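Local coordinates for hypothetical protein AGR_L_1239 (Agrobacterium tumefaciens str. C58, PDB 1VQS) that is of unknown function but belongs to the NIPSNAP family and has a ferredoxin-like fold, probably of the dimeric alpha/beta-barrel group, at residues A80-M83 with R87-S90; P28-V33 with R96-V101. One frame throughout, in Å; residues are numbered along the deposited sequence.

From the N terminus the chain lays down strand 14-22 and enters helix 27-46, whose first turns supply P28-V33, the earlier half of contact 2. Strands 48-55 and 62-69 follow, then helix 72-84, which bends through a short turn into helix 86-89; contact 1 closes this small loop, with three residues between A80-M83 and R87-S90. R96-V101, the lead-in and first residues of strand 99-109, completes contact 2. Contact 1 thus lies wholly within the long loop that contact 2 spans, and the two do not cross. Their centres are about 17 Å apart. Contact 1 ties two consecutive helices together; contact 2 joins the first helix to the start of strand 99-109, outermost within this chain, and the residue before it.

Contact 1: A80-M83 with R87-S90; sequences ARLM and RWLS
L82 sets its CD1 methyl over one face of the W88 indole, above the five-membered ring, and this is the tight part of the contact. The methyl carbon CD1 of L82 stands 3.4 Å from the centroid of that ring of W88, only 10° off the ring normal, a close CH-pi contact. Both side chains have CG anti to the backbone N (chi1 175° in L82, -178° in W88), which swings leucine branch and indole into the same space between the helices. A branched leucine suits the place because its second methyl follows the ring: CD2 of L82 comes 3.8 Å from NE1 of W88. Beyond the pair, L82 packs on H45 and L46 and W88 on Q42, all of helix 27-46, while the ring of F91 also meets the indole.

M83 and L89, both exposed, meet through looser side chains. M83, here selenomethionine, folds back at chi2 and chi3 and brings SE to the edge of the indole, 3.8 Å from W88 NE1, in a Met-aromatic contact. Its methyl CE is 4.1 Å from CD2 of L89. The leucine branch instead packs closely on the M83 carbonyl, with L89 CD2 3.3 Å from M83 O.

No polar bond crosses between the two segments, while R87 N to D85 OD1 and S90 OG to P86 O fix the turn and the second helix locally. The grip across is therefore one of shape and dispersion, with the polarisable chalcogen of M83 (selenium here, in place of methionine's sulfur) at the indole edge.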
loop_
_atom_site.group_PDB
_atom_site.type_symbol
_atom_site.label_atom_id
_atom_site.label_comp_id
_atom_site.label_asym_id
_atom_site.label_seq_id
_atom_site.Cartn_x
_atom_site.Cartn_y
_atom_site.Cartn_z
ATOM N N ALA B 80 -12.814 22.848 -15.329
ATOM C CA ALA B 80 -12.397 23.191 -16.693
ATOM C C ALA B 80 -12.029 24.669 -16.754
ATOM O O ALA B 80 -11.031 25.042 -17.356
ATOM C CB ALA B 80 -13.462 22.864 -17.694
ATOM N N ARG B 81 -12.851 25.526 -16.136
ATOM C CA ARG B 81 -12.557 26.956 -16.139
ATOM C C ARG B 81 -11.269 27.274 -15.366
ATOM O O ARG B 81 -10.451 28.114 -15.784
ATOM C CB ARG B 81 -13.737 27.756 -15.583
ATOM C CG ARG B 81 -14.911 27.742 -16.536
ATOM C CD ARG B 81 -15.968 28.772 -16.216
ATOM N NE ARG B 81 -16.561 28.558 -14.900
ATOM C CZ ARG B 81 -17.702 27.912 -14.649
ATOM N NH1 ARG B 81 -18.412 27.372 -15.622
ATOM N NH2 ARG B 81 -18.119 27.805 -13.396
ATOM N N LEU B 82 -11.061 26.587 -14.245
ATOM C CA LEU B 82 -9.830 26.727 -13.465
ATOM C C LEU B 82 -8.616 26.409 -14.347
ATOM O O LEU B 82 -7.677 27.190 -14.429
ATOM C CB LEU B 82 -9.837 25.793 -12.253
ATOM C CG LEU B 82 -8.549 25.730 -11.401
ATOM C CD1 LEU B 82 -8.308 27.047 -10.708
ATOM C CD2 LEU B 82 -8.619 24.588 -10.384
HETATM N N MSE B 83 -8.670 25.265 -15.029
HETATM C CA MSE B 83 -7.529 24.783 -15.821
HETATM C C MSE B 83 -7.264 25.582 -17.099
HETATM O O MSE B 83 -6.163 25.554 -17.641
HETATM C CB MSE B 83 -7.700 23.281 -16.103
HETATM C CG MSE B 83 -7.784 22.444 -14.836
HETATM SE SE MSE B 83 -6.250 22.659 -13.618
HETATM C CE MSE B 83 -4.886 22.587 -14.902
ATOM N N ARG B 87 -4.112 32.686 -15.357
ATOM C CA ARG B 87 -3.691 33.122 -14.022
ATOM C C ARG B 87 -3.433 31.920 -13.114
ATOM O O ARG B 87 -2.599 31.976 -12.211
ATOM C CB ARG B 87 -4.735 34.052 -13.415
ATOM C CG ARG B 87 -4.880 35.336 -14.188
ATOM C CD ARG B 87 -5.919 36.284 -13.546
ATOM N NE ARG B 87 -5.381 36.908 -12.342
ATOM C CZ ARG B 87 -6.063 37.128 -11.220
ATOM N NH1 ARG B 87 -7.310 36.732 -11.095
ATOM N NH2 ARG B 87 -5.465 37.728 -10.199
ATOM N N TRP B 88 -4.168 30.846 -13.321
ATOM C CA TRP B 88 -3.937 29.618 -12.572
ATOM C C TRP B 88 -2.788 28.813 -13.167
ATOM O O TRP B 88 -1.974 28.285 -12.429
ATOM C CB TRP B 88 -5.190 28.749 -12.533
ATOM C CG TRP B 88 -5.056 27.477 -11.726
ATOM C CD1 TRP B 88 -5.090 26.198 -12.205
ATOM C CD2 TRP B 88 -4.841 27.377 -10.316
ATOM N NE1 TRP B 88 -4.955 25.314 -11.166
ATOM C CE2 TRP B 88 -4.775 26.016 -10.004
ATOM C CE3 TRP B 88 -4.684 28.318 -9.293
ATOM C CZ2 TRP B 88 -4.596 25.559 -8.694
ATOM C CZ3 TRP B 88 -4.510 27.868 -8.005
ATOM C CH2 TRP B 88 -4.455 26.500 -7.723
ATOM N N LEU B 89 -2.699 28.730 -14.501
ATOM C CA LEU B 89 -1.610 27.994 -15.147
ATOM C C LEU B 89 -0.264 28.629 -14.843
ATOM O O LEU B 89 0.757 27.926 -14.806
ATOM C CB LEU B 89 -1.848 27.912 -16.638
ATOM C CG LEU B 89 -3.114 27.160 -17.056
ATOM C CD1 LEU B 89 -3.373 27.340 -18.531
ATOM C CD2 LEU B 89 -2.971 25.681 -16.765
ATOM N N SER B 90 -0.241 29.935 -14.616
ATOM C CA SER B 90 1.020 30.617 -14.240
ATOM C C SER B 90 1.338 30.427 -12.757
ATOM O O SER B 90 2.486 30.631 -12.341
ATOM C CB SER B 90 1.039 32.081 -14.628
ATOM O OG SER B 90 -0.027 32.788 -14.062
#

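Contact 2: P28-V33 with R96-V101; sequences PAYLKV and RDLIEV
The phenol ring of Y30 has L98 CB at its edge, near the ring plane, while CG1 of I99 approaches obliquely, 4.0 Å from Y30 CE2. With CG anti to the backbone N (chi1 176°), the tyrosine reaches from the helix toward the sheet. A long aromatic residue suits this place, since its apolar ring packs in the core among Y20, L22 and I63 and its hydroxyl is hydrogen-bonded to Y52 OH.

L98 does most of the covering from the other side. Its CD1 rests against the helix backbone, 3.8 Å from CA of Y30 and 4.0 Å from Y30 CB, and more loosely touches A29, whose CB is 4.5 Å away. The small side chain of A29 is consistent with the close approach of the leucine methyl to the helix backbone.

Just before L98, D97 OD1 forms a salt bridge with K23 NZ of a second subunit; just after I99, E100 and V101 both face R21 in a classic beta bulge. The contact joins the first helix to the start of the fourth strand of a beta-alpha-beta-beta-alpha-beta chain whose antiparallel sheet has order 2-3-1-4, the ferredoxin-like fold.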
loop_
_atom_site.group_PDB
_atom_site.type_symbol
_atom_site.label_atom_id
_atom_site.label_comp_id
_atom_site.label_asym_id
_atom_site.label_seq_id
_atom_site.Cartn_x
_atom_site.Cartn_y
_atom_site.Cartn_z
ATOM N N PRO B 28 5.945 24.295 4.569
ATOM C CA PRO B 28 5.950 25.763 4.757
ATOM C C PRO B 28 6.029 26.543 3.442
ATOM O O PRO B 28 5.282 27.526 3.287
ATOM C CB PRO B 28 7.182 26.015 5.635
ATOM C CG PRO B 28 7.415 24.703 6.352
ATOM C CD PRO B 28 7.012 23.641 5.341
ATOM N N ALA B 29 6.885 26.134 2.510
ATOM C CA ALA B 29 6.948 26.821 1.205
ATOM C C ALA B 29 5.659 26.748 0.411
ATOM O O ALA B 29 5.216 27.729 -0.210
ATOM C CB ALA B 29 8.109 26.300 0.375
ATOM N N TYR B 30 5.045 25.572 0.441
ATOM C CA TYR B 30 3.788 25.331 -0.244
ATOM C C TYR B 30 2.689 26.226 0.311
ATOM O O TYR B 30 1.961 26.903 -0.434
ATOM C CB TYR B 30 3.423 23.841 -0.125
ATOM C CG TYR B 30 2.097 23.466 -0.704
ATOM C CD1 TYR B 30 0.935 23.592 0.054
ATOM C CD2 TYR B 30 1.978 22.915 -1.977
ATOM C CE1 TYR B 30 -0.300 23.239 -0.464
ATOM C CE2 TYR B 30 0.732 22.566 -2.498
ATOM C CZ TYR B 30 -0.400 22.740 -1.738
ATOM O OH TYR B 30 -1.640 22.391 -2.242
ATOM N N LEU B 31 2.537 26.220 1.627
ATOM C CA LEU B 31 1.450 26.997 2.226
ATOM C C LEU B 31 1.638 28.486 2.003
ATOM O O LEU B 31 0.653 29.220 1.820
ATOM C CB LEU B 31 1.332 26.708 3.712
ATOM C CG LEU B 31 0.831 25.299 4.027
ATOM C CD1 LEU B 31 0.913 25.106 5.536
ATOM C CD2 LEU B 31 -0.587 25.075 3.538
ATOM N N LYS B 32 2.891 28.931 1.999
ATOM C CA LYS B 32 3.168 30.350 1.776
ATOM C C LYS B 32 2.696 30.789 0.396
ATOM O O LYS B 32 1.963 31.758 0.261
ATOM C CB LYS B 32 4.645 30.660 1.965
ATOM C CG LYS B 32 4.985 32.129 1.679
ATOM C CD LYS B 32 6.492 32.380 1.676
ATOM C CE LYS B 32 7.097 32.326 3.080
ATOM N NZ LYS B 32 6.842 33.575 3.860
ATOM N N VAL B 33 3.128 30.069 -0.631
ATOM C CA VAL B 33 2.826 30.485 -1.996
ATOM C C VAL B 33 1.342 30.260 -2.333
ATOM O O VAL B 33 0.737 31.053 -3.047
ATOM C CB VAL B 33 3.791 29.828 -3.014
ATOM C CG1 VAL B 33 3.426 28.387 -3.267
ATOM C CG2 VAL B 33 3.813 30.612 -4.325
ATOM N N ARG B 96 3.667 22.625 -8.432
ATOM C CA ARG B 96 3.542 21.304 -9.025
ATOM C C ARG B 96 4.757 20.401 -8.811
ATOM O O ARG B 96 4.638 19.165 -8.975
ATOM C CB ARG B 96 3.184 21.395 -10.489
ATOM C CG ARG B 96 4.231 21.941 -11.310
ATOM C CD ARG B 96 3.873 21.798 -12.787
ATOM N NE ARG B 96 4.809 22.545 -13.601
ATOM C CZ ARG B 96 4.485 23.156 -14.739
ATOM N NH1 ARG B 96 3.244 23.090 -15.179
ATOM N NH2 ARG B 96 5.405 23.827 -15.415
ATOM N N ASP B 97 5.913 20.983 -8.481
ATOM C CA ASP B 97 7.103 20.202 -8.106
ATOM C C ASP B 97 7.226 20.026 -6.605
ATOM O O ASP B 97 8.033 19.200 -6.144
ATOM C CB ASP B 97 8.376 20.809 -8.687
ATOM C CG ASP B 97 8.327 20.951 -10.186
ATOM O OD1 ASP B 97 7.607 20.178 -10.856
ATOM O OD2 ASP B 97 8.994 21.886 -10.704
ATOM N N LEU B 98 6.422 20.764 -5.835
ATOM C CA LEU B 98 6.351 20.554 -4.396
ATOM C C LEU B 98 5.468 19.362 -4.098
ATOM O O LEU B 98 5.663 18.680 -3.092
ATOM C CB LEU B 98 5.818 21.787 -3.692
ATOM C CG LEU B 98 6.651 23.074 -3.875
ATOM C CD1 LEU B 98 6.084 24.184 -3.025
ATOM C CD2 LEU B 98 8.095 22.864 -3.536
ATOM N N ILE B 99 4.474 19.126 -4.947
ATOM C CA ILE B 99 3.617 17.955 -4.821
ATOM C C ILE B 99 4.275 16.763 -5.507
ATOM O O ILE B 99 4.612 16.865 -6.692
ATOM C CB ILE B 99 2.245 18.202 -5.498
ATOM C CG1 ILE B 99 1.499 19.356 -4.832
ATOM C CG2 ILE B 99 1.387 16.902 -5.529
ATOM C CD1 ILE B 99 0.383 19.959 -5.710
ATOM N N GLU B 100 4.446 15.657 -4.776
ATOM C CA GLU B 100 4.953 14.392 -5.349
ATOM C C GLU B 100 3.840 13.460 -5.837
ATOM O O GLU B 100 3.853 12.974 -6.993
ATOM C CB GLU B 100 5.841 13.640 -4.349
ATOM C CG GLU B 100 7.135 14.370 -4.093
ATOM C CD GLU B 100 8.132 13.612 -3.260
ATOM O OE1 GLU B 100 7.801 12.582 -2.636
ATOM O OE2 GLU B 100 9.295 14.085 -3.195
ATOM N N VAL B 101 2.884 13.201 -4.961
ATOM C CA VAL B 101 1.807 12.235 -5.256
ATOM C C VAL B 101 0.488 12.806 -4.824
ATOM O O VAL B 101 0.400 13.538 -3.850
ATOM C CB VAL B 101 2.050 10.901 -4.540
ATOM C CG1 VAL B 101 0.917 9.925 -4.776
ATOM C CG2 VAL B 101 3.329 10.280 -5.021
#